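Local coordinates for protein (S)-ureidoglycine--glyoxylate transaminase (Bacillus subtilis, PDB 3ISL) that catalyses the pyridoxal phosphate-dependent transfer of an amino group from (S)-ureidoglycine to glyoxylate, giving oxalurate and glycine in purine breakdown, at residues Glu126-Ile129 and Arg130-Lys134; Val20-Pro24 and Arg25-Val29; Gly355-Ala358 and Gly359-Arg363. All coordinates share one frame; numbering follows the deposited sequence.

Contact 1: Glu126-Ile129 and Arg130-Lys134; sequences EDII and REIKK
Ile128 and Ile132, one helical turn apart, form the close-packed side of this contact: CG2 of Ile128 meets CD1 of Ile132 at 4.1 Å. CG1 of Ile132 lies 3.3 Å from the carbonyl O of Ile128, which also takes the N-H of Ile132 (2.8 Å between N and O). Both isoleucines are buried, facing Leu90 and Pro92 of strand 88-93, Val140 and Met142 of strand 139-143, and Ile158 and Cys162 of helix 156-164. The other side is mostly polar and solvent-facing, with Ile129 at the boundary. There the Lys133 chain, bent at its third torsion (chi3 -60°), folds back over the turn, bringing CE to CG2 of Ile129 at 3.7 Å. Its ammonium bonds to a water that donates to Glu126 O (2.8 Å from water O to Glu126 O), a carbonyl already bonded by Arg130 N. A second water donates to both Asp127 O and Glu131 OE2. Lys134 NZ approaches Glu131 OE1 on its syn side, a salt bridge of 2.9 Å. Such an amphipathic helix is typical of a beta-alpha-beta crossover: helix 125-135 links parallel strands 111-116 and 139-143, with strand 88-93 between them.

Contact 2: Val20-Pro24 and Arg25-Val29; sequences VEVDP and RVLRV
Val22 is where the loop first meets the helix: its CG1, anti to the backbone N (chi1 176°), presses on CG1 of Val26 at 3.5 Å, tighter than usual for two methyls, with the side chains crossing at about a right angle. The same methyl lies 3.7 Å from CG of Leu27. Val22 and Leu27 also pack on Val34 and Thr32 of the second subunit. Asp23 follows at the N-cap. Its OD1 accepts from Arg25 N, although the exact place of that oxygen is doubtful. OD2 pairs with NH1 of Arg25 in a salt bridge of 3.0 Å; the nitrogen stands above the carboxylate plane, 41° out of it, while the oxygen lies close to the guanidinium plane. Asp23 O receives Leu27 N at 2.9 Å, in the carbonyl plane, and a weak bond from Val26 N. Pro24, in the first turn, offers its O to Arg28 N at 2.9 Å. Beyond it, Arg25 CG lies over one face of the Arg28 guanidinium, toward its rim. The salt bridge from OD2 to Arg25 would probably stabilise the negative form of the buried Asp23 carboxylate, with the less surely placed capping bond at OD1 adding to it.

Contact 3: Gly355-Ala358 and Gly359-Arg363; sequences GPLA and GKIWR
Leu357 meets both Lys360 and Ile361, and its side chain, followed outward, sorts the two. CB lies 4.0 Å from CG1 of Ile361. At CG the chain divides. CD1 goes to the isoleucine, touching its CD1 at 3.7 Å, whereas CD2 turns to the lysine and meets CE of Lys360 at 3.6 Å. It is the bend at the third torsion of the lysine (chi3 62°) that brings CE there; nearer the backbone, its CB sits by Leu357 O, and CD comes to 3.5 Å from Pro356 O. On the isoleucine, CG1 takes the hindered place between backbone N and carbonyl carbon (chi1 49°), and this swings CD1 toward the leucine. Leu357 is buried, and Ile361 continues inward onto Phe314, Ser353 and Cys326. An alanine in place of Ile361 would lack CG1 and CD1 and would probably leave Leu357 CB and CD1 without their partner, opening a gap against the leucine. The backbone is folded by two overlapping beta turns. Ala358 N bonds to Gly355 O at 2.7 Å, closing a type I turn; Lys360 N bonds to Leu357 O at 2.9 Å, fairly straight at the hydrogen (161°), although the donor stands above the carbonyl plane. Gly359 takes the positive phi of this second turn, where a CB would clash with Ala358 O. Lys360 pairs through its backbone with Ile329, and Trp362 with Val327. The arrangement is that of overlapping beta turns, type I at 355-358 and type II with glycine in the third position at 357-360, leading into strand 361-365, which is hydrogen-bonded to strand 324-328 in a two-stranded antiparallel sheet.

Overall arrangement
From the N terminus, contact 2 comes first: it turns the loop after strand 13-14 into helix 24-29, close to the second subunit, with the side chain of Val22 about 10 Å from that of Lys198, the cofactor-attachment lysine. Contact 1 follows, within a single helix, and closes no loop; that helix, 125-135, joins strands 111-116 and 139-143 of the seven-stranded mixed sheet. Its centre is about 43 Å from that of contact 2, on the opposite side of the chain's centre. Contact 3 comes last, closing the loop into strand 361-365 of the two-stranded antiparallel sheet. The three run in series, none nested or crossed, and none touches another.

Contact 1: Glu126-Ile129 and Arg130-Lys134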
loop_
_atom_site.group_PDB
_atom_site.type_symbol
_atom_site.label_atom_id
_atom_site.label_comp_id
_atom_site.label_asym_id
_atom_site.label_seq_id
_atom_site.Cartn_x
_atom_site.Cartn_y
_atom_site.Cartn_z
ATOM N N GLU A 126 -1.488 22.529 -29.186
ATOM C CA GLU A 126 -2.395 22.609 -30.350
ATOM C C GLU A 126 -2.536 21.292 -31.095
ATOM O O GLU A 126 -3.661 20.978 -31.575
ATOM C CB GLU A 126 -1.970 23.732 -31.346
ATOM C CG GLU A 126 -2.189 25.170 -30.814
ATOM C CD GLU A 126 -1.843 26.248 -31.843
ATOM O OE1 GLU A 126 -2.336 26.196 -33.001
ATOM O OE2 GLU A 126 -1.059 27.150 -31.481
ATOM N N ASP A 127 -1.441 20.526 -31.234
ATOM C CA ASP A 127 -1.569 19.109 -31.778
ATOM C C ASP A 127 -2.429 18.186 -30.924
ATOM O O ASP A 127 -3.287 17.445 -31.449
ATOM C CB ASP A 127 -0.208 18.491 -32.079
ATOM C CG ASP A 127 0.590 19.342 -33.102
ATOM O OD1 ASP A 127 -0.024 19.858 -34.038
ATOM O OD2 ASP A 127 1.793 19.560 -32.964
ATOM N N ILE A 128 -2.273 18.264 -29.613
ATOM C CA ILE A 128 -3.115 17.444 -28.723
ATOM C C ILE A 128 -4.622 17.829 -28.839
ATOM O O ILE A 128 -5.540 16.956 -28.999
ATOM C CB ILE A 128 -2.579 17.496 -27.254
ATOM C CG1 ILE A 128 -1.148 16.923 -27.221
ATOM C CG2 ILE A 128 -3.561 16.720 -26.266
ATOM C CD1 ILE A 128 -0.432 16.920 -25.888
ATOM N N ILE A 129 -4.868 19.133 -28.713
ATOM C CA ILE A 129 -6.227 19.694 -28.759
ATOM C C ILE A 129 -6.899 19.296 -30.118
ATOM O O ILE A 129 -8.049 18.835 -30.140
ATOM C CB ILE A 129 -6.154 21.193 -28.520
ATOM C CG1 ILE A 129 -5.696 21.461 -27.060
ATOM C CG2 ILE A 129 -7.466 21.884 -28.949
ATOM C CD1 ILE A 129 -5.239 22.911 -26.871
ATOM N N ARG A 130 -6.159 19.357 -31.216
ATOM C CA ARG A 130 -6.696 18.829 -32.494
ATOM C C ARG A 130 -7.123 17.311 -32.435
ATOM O O ARG A 130 -8.191 16.938 -32.985
ATOM C CB ARG A 130 -5.694 19.103 -33.601
ATOM C CG ARG A 130 -6.092 18.682 -34.973
ATOM C CD ARG A 130 -6.606 19.895 -35.740
ATOM N NE ARG A 130 -6.421 19.696 -37.165
ATOM C CZ ARG A 130 -7.405 19.663 -38.048
ATOM N NH1 ARG A 130 -8.675 19.856 -37.666
ATOM N NH2 ARG A 130 -7.085 19.473 -39.315
ATOM N N GLU A 131 -6.328 16.461 -31.769
ATOM C CA GLU A 131 -6.713 15.042 -31.592
ATOM C C GLU A 131 -7.878 14.863 -30.693
ATOM O O GLU A 131 -8.680 13.954 -30.919
ATOM C CB GLU A 131 -5.574 14.168 -31.073
ATOM C CG GLU A 131 -4.481 14.124 -32.104
ATOM C CD GLU A 131 -4.862 13.303 -33.335
ATOM O OE1 GLU A 131 -5.434 12.214 -33.187
ATOM O OE2 GLU A 131 -4.521 13.739 -34.444
ATOM N N ILE A 132 -7.963 15.676 -29.656
ATOM C CA ILE A 132 -9.123 15.699 -28.810
ATOM C C ILE A 132 -10.369 15.947 -29.666
ATOM O O ILE A 132 -11.327 15.185 -29.572
ATOM C CB ILE A 132 -8.998 16.696 -27.619
ATOM C CG1 ILE A 132 -7.805 16.283 -26.678
ATOM C CG2 ILE A 132 -10.345 16.753 -26.809
ATOM C CD1 ILE A 132 -7.548 17.311 -25.567
ATOM N N LYS A 133 -10.334 16.968 -30.537
ATOM C CA LYS A 133 -11.521 17.342 -31.284
ATOM C C LYS A 133 -11.906 16.246 -32.276
ATOM O O LYS A 133 -13.060 15.986 -32.529
ATOM C CB LYS A 133 -11.376 18.712 -31.960
ATOM C CG LYS A 133 -11.525 19.931 -30.997
ATOM C CD LYS A 133 -10.972 21.256 -31.641
ATOM C CE LYS A 133 -9.372 21.104 -31.997
ATOM N NZ LYS A 133 -8.461 22.244 -32.659
ATOM N N LYS A 134 -10.902 15.584 -32.798
ATOM C CA LYS A 134 -11.045 14.569 -33.762
ATOM C C LYS A 134 -11.520 13.246 -33.135
ATOM O O LYS A 134 -12.412 12.602 -33.661
ATOM C CB LYS A 134 -9.692 14.377 -34.412
ATOM C CG LYS A 134 -9.649 13.322 -35.474
ATOM C CD LYS A 134 -8.248 13.178 -35.981
ATOM C CE LYS A 134 -7.968 11.726 -36.269
ATOM N NZ LYS A 134 -6.545 11.545 -35.822
HETATM O O HOH W 1 -5.551 22.963 -32.260
HETATM O O HOH W 2 -3.078 16.218 -33.970
#

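Contact 2: Val20-Pro24 and Arg25-Val29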
loop_
_atom_site.group_PDB
_atom_site.type_symbol
_atom_site.label_atom_id
_atom_site.label_comp_id
_atom_site.label_asym_id
_atom_site.label_seq_id
_atom_site.Cartn_x
_atom_site.Cartn_y
_atom_site.Cartn_z
ATOM N N VAL A 20 13.062 9.467 -2.544
ATOM C CA VAL A 20 14.034 10.341 -1.951
ATOM C C VAL A 20 14.044 10.336 -0.416
ATOM O O VAL A 20 13.288 9.583 0.224
ATOM C CB VAL A 20 13.892 11.792 -2.547
ATOM C CG1 VAL A 20 13.987 11.713 -4.097
ATOM C CG2 VAL A 20 12.543 12.435 -2.118
ATOM N N GLU A 21 14.877 11.152 0.190
ATOM C CA GLU A 21 15.035 11.130 1.653
ATOM C C GLU A 21 13.772 11.719 2.250
ATOM O O GLU A 21 13.135 12.618 1.656
ATOM C CB GLU A 21 16.201 12.014 2.069
ATOM C CG GLU A 21 17.541 11.509 1.777
ATOM C CD GLU A 21 18.560 12.601 1.833
ATOM O OE1 GLU A 21 18.397 13.591 2.614
ATOM O OE2 GLU A 21 19.527 12.473 1.073
ATOM N N VAL A 22 13.412 11.239 3.432
ATOM C CA VAL A 22 12.244 11.703 4.185
ATOM C C VAL A 22 12.636 12.735 5.233
ATOM O O VAL A 22 13.633 12.497 6.007
ATOM C CB VAL A 22 11.601 10.478 4.805
ATOM C CG1 VAL A 22 10.429 10.816 5.706
ATOM C CG2 VAL A 22 11.086 9.617 3.628
ATOM N N ASP A 23 11.878 13.841 5.345
ATOM C CA ASP A 23 12.171 14.783 6.449
ATOM C C ASP A 23 12.188 14.018 7.795
ATOM O O ASP A 23 11.302 13.185 8.037
ATOM C CB ASP A 23 11.128 15.943 6.522
ATOM C CG ASP A 23 11.566 17.097 7.476
ATOM O OD1 ASP A 23 11.719 16.879 8.695
ATOM O OD2 ASP A 23 11.794 18.242 7.035
ATOM N N PRO A 24 13.169 14.317 8.675
ATOM C CA PRO A 24 13.257 13.763 9.986
ATOM C C PRO A 24 12.002 13.967 10.809
ATOM O O PRO A 24 11.694 13.096 11.629
ATOM C CB PRO A 24 14.447 14.527 10.593
ATOM C CG PRO A 24 15.349 14.630 9.454
ATOM C CD PRO A 24 14.367 15.153 8.407
ATOM N N ARG A 25 11.288 15.084 10.600
ATOM C CA ARG A 25 10.007 15.245 11.303
ATOM C C ARG A 25 8.951 14.192 10.872
ATOM O O ARG A 25 8.085 13.833 11.646
ATOM C CB ARG A 25 9.446 16.645 11.137
ATOM C CG ARG A 25 10.239 17.699 11.879
ATOM C CD ARG A 25 10.844 18.583 10.815
ATOM N NE ARG A 25 10.159 19.839 10.824
ATOM C CZ ARG A 25 10.113 20.711 9.822
ATOM N NH1 ARG A 25 10.638 20.477 8.585
ATOM N NH2 ARG A 25 9.470 21.822 10.079
ATOM N N VAL A 26 9.001 13.761 9.608
ATOM C CA VAL A 26 8.124 12.682 9.134
ATOM C C VAL A 26 8.624 11.356 9.648
ATOM O O VAL A 26 7.830 10.544 10.181
ATOM C CB VAL A 26 7.989 12.714 7.582
ATOM C CG1 VAL A 26 7.332 11.493 7.094
ATOM C CG2 VAL A 26 7.166 13.972 7.147
ATOM N N LEU A 27 9.922 11.084 9.488
ATOM C CA LEU A 27 10.462 9.868 10.117
ATOM C C LEU A 27 10.092 9.655 11.602
ATOM O O LEU A 27 9.668 8.527 11.957
ATOM C CB LEU A 27 11.971 9.757 9.954
ATOM C CG LEU A 27 12.432 9.602 8.518
ATOM C CD1 LEU A 27 13.951 9.742 8.495
ATOM C CD2 LEU A 27 11.908 8.263 7.953
ATOM N N ARG A 28 10.330 10.654 12.470
ATOM C CA ARG A 28 10.140 10.452 13.927
ATOM C C ARG A 28 8.669 10.143 14.169
ATOM O O ARG A 28 8.357 9.452 15.089
ATOM C CB ARG A 28 10.591 11.673 14.830
ATOM C CG ARG A 28 9.657 12.938 14.633
ATOM C CD ARG A 28 9.858 14.240 15.486
ATOM N NE ARG A 28 11.054 14.863 15.027
ATOM C CZ ARG A 28 11.382 16.161 15.017
ATOM N NH1 ARG A 28 10.560 17.174 15.407
ATOM N NH2 ARG A 28 12.582 16.435 14.521
ATOM N N VAL A 29 7.746 10.655 13.357
ATOM C CA VAL A 29 6.336 10.400 13.681
ATOM C C VAL A 29 5.881 8.930 13.410
ATOM O O VAL A 29 4.824 8.491 13.910
ATOM C CB VAL A 29 5.316 11.387 13.007
ATOM C CG1 VAL A 29 4.882 10.849 11.595
ATOM C CG2 VAL A 29 4.104 11.512 13.908
#

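Contact 3: Gly355-Ala358 and Gly359-Arg363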
loop_
_atom_site.group_PDB
_atom_site.type_symbol
_atom_site.label_atom_id
_atom_site.label_comp_id
_atom_site.label_asym_id
_atom_site.label_seq_id
_atom_site.Cartn_x
_atom_site.Cartn_y
_atom_site.Cartn_z
ATOM N N GLY A 355 16.067 1.273 -20.934
ATOM C CA GLY A 355 15.268 1.564 -22.150
ATOM C C GLY A 355 16.039 2.520 -23.048
ATOM O O GLY A 355 17.257 2.564 -22.973
ATOM N N PRO A 356 15.334 3.325 -23.861
ATOM C CA PRO A 356 15.941 4.126 -24.947
ATOM C C PRO A 356 17.076 5.087 -24.527
ATOM O O PRO A 356 18.015 5.333 -25.318
ATOM C CB PRO A 356 14.751 4.910 -25.539
ATOM C CG PRO A 356 13.519 4.222 -25.041
ATOM C CD PRO A 356 13.885 3.544 -23.746
ATOM N N LEU A 357 16.986 5.621 -23.313
ATOM C CA LEU A 357 18.019 6.511 -22.789
ATOM C C LEU A 357 19.112 5.754 -22.008
ATOM O O LEU A 357 20.036 6.375 -21.460
ATOM C CB LEU A 357 17.377 7.661 -21.966
ATOM C CG LEU A 357 16.321 8.457 -22.769
ATOM C CD1 LEU A 357 15.861 9.683 -22.026
ATOM C CD2 LEU A 357 16.863 8.862 -24.147
ATOM N N ALA A 358 19.029 4.414 -22.003
ATOM C CA ALA A 358 20.012 3.593 -21.288
ATOM C C ALA A 358 21.396 3.947 -21.823
ATOM O O ALA A 358 21.598 3.992 -23.041
ATOM C CB ALA A 358 19.722 2.081 -21.471
ATOM N N GLY A 359 22.292 4.276 -20.903
ATOM C CA GLY A 359 23.677 4.614 -21.215
ATOM C C GLY A 359 23.890 6.030 -21.730
ATOM O O GLY A 359 25.024 6.423 -22.014
ATOM N N LYS A 360 22.828 6.805 -21.899
ATOM C CA LYS A 360 22.988 8.177 -22.413
ATOM C C LYS A 360 23.048 9.204 -21.304
ATOM O O LYS A 360 23.691 10.221 -21.449
ATOM C CB LYS A 360 21.845 8.551 -23.375
ATOM C CG LYS A 360 21.926 7.816 -24.732
ATOM C CD LYS A 360 20.567 7.792 -25.436
ATOM C CE LYS A 360 20.065 9.229 -25.749
ATOM N NZ LYS A 360 20.274 9.698 -27.161
ATOM N N ILE A 361 22.316 8.959 -20.214
ATOM C CA ILE A 361 22.131 9.997 -19.206
ATOM C C ILE A 361 22.156 9.452 -17.810
ATOM O O ILE A 361 21.744 8.312 -17.562
ATOM C CB ILE A 361 20.770 10.808 -19.364
ATOM C CG1 ILE A 361 19.545 9.891 -19.523
ATOM C CG2 ILE A 361 20.856 11.844 -20.451
ATOM C CD1 ILE A 361 18.155 10.602 -19.221
ATOM N N TRP A 362 22.624 10.272 -16.885
ATOM C CA TRP A 362 22.245 10.051 -15.466
ATOM C C TRP A 362 21.153 11.010 -15.183
ATOM O O TRP A 362 21.117 12.047 -15.806
ATOM C CB TRP A 362 23.363 10.342 -14.479
ATOM C CG TRP A 362 24.620 9.550 -14.667
ATOM C CD1 TRP A 362 24.859 8.220 -14.314
ATOM C CD2 TRP A 362 25.861 10.063 -15.180
ATOM N NE1 TRP A 362 26.199 7.889 -14.609
ATOM C CE2 TRP A 362 26.822 8.998 -15.139
ATOM C CE3 TRP A 362 26.248 11.312 -15.695
ATOM C CZ2 TRP A 362 28.166 9.159 -15.615
ATOM C CZ3 TRP A 362 27.579 11.481 -16.163
ATOM C CH2 TRP A 362 28.515 10.392 -16.138
ATOM N N ARG A 363 20.275 10.679 -14.227
ATOM C CA ARG A 363 19.242 11.606 -13.805
ATOM C C ARG A 363 19.450 11.983 -12.343
ATOM O O ARG A 363 19.445 11.133 -11.463
ATOM C CB ARG A 363 17.839 11.015 -14.034
ATOM C CG ARG A 363 17.564 10.697 -15.484
ATOM C CD ARG A 363 16.229 10.017 -15.646
ATOM N NE ARG A 363 16.309 8.646 -15.203
ATOM C CZ ARG A 363 15.354 8.024 -14.521
ATOM N NH1 ARG A 363 14.223 8.628 -14.215
ATOM N NH2 ARG A 363 15.534 6.771 -14.168
#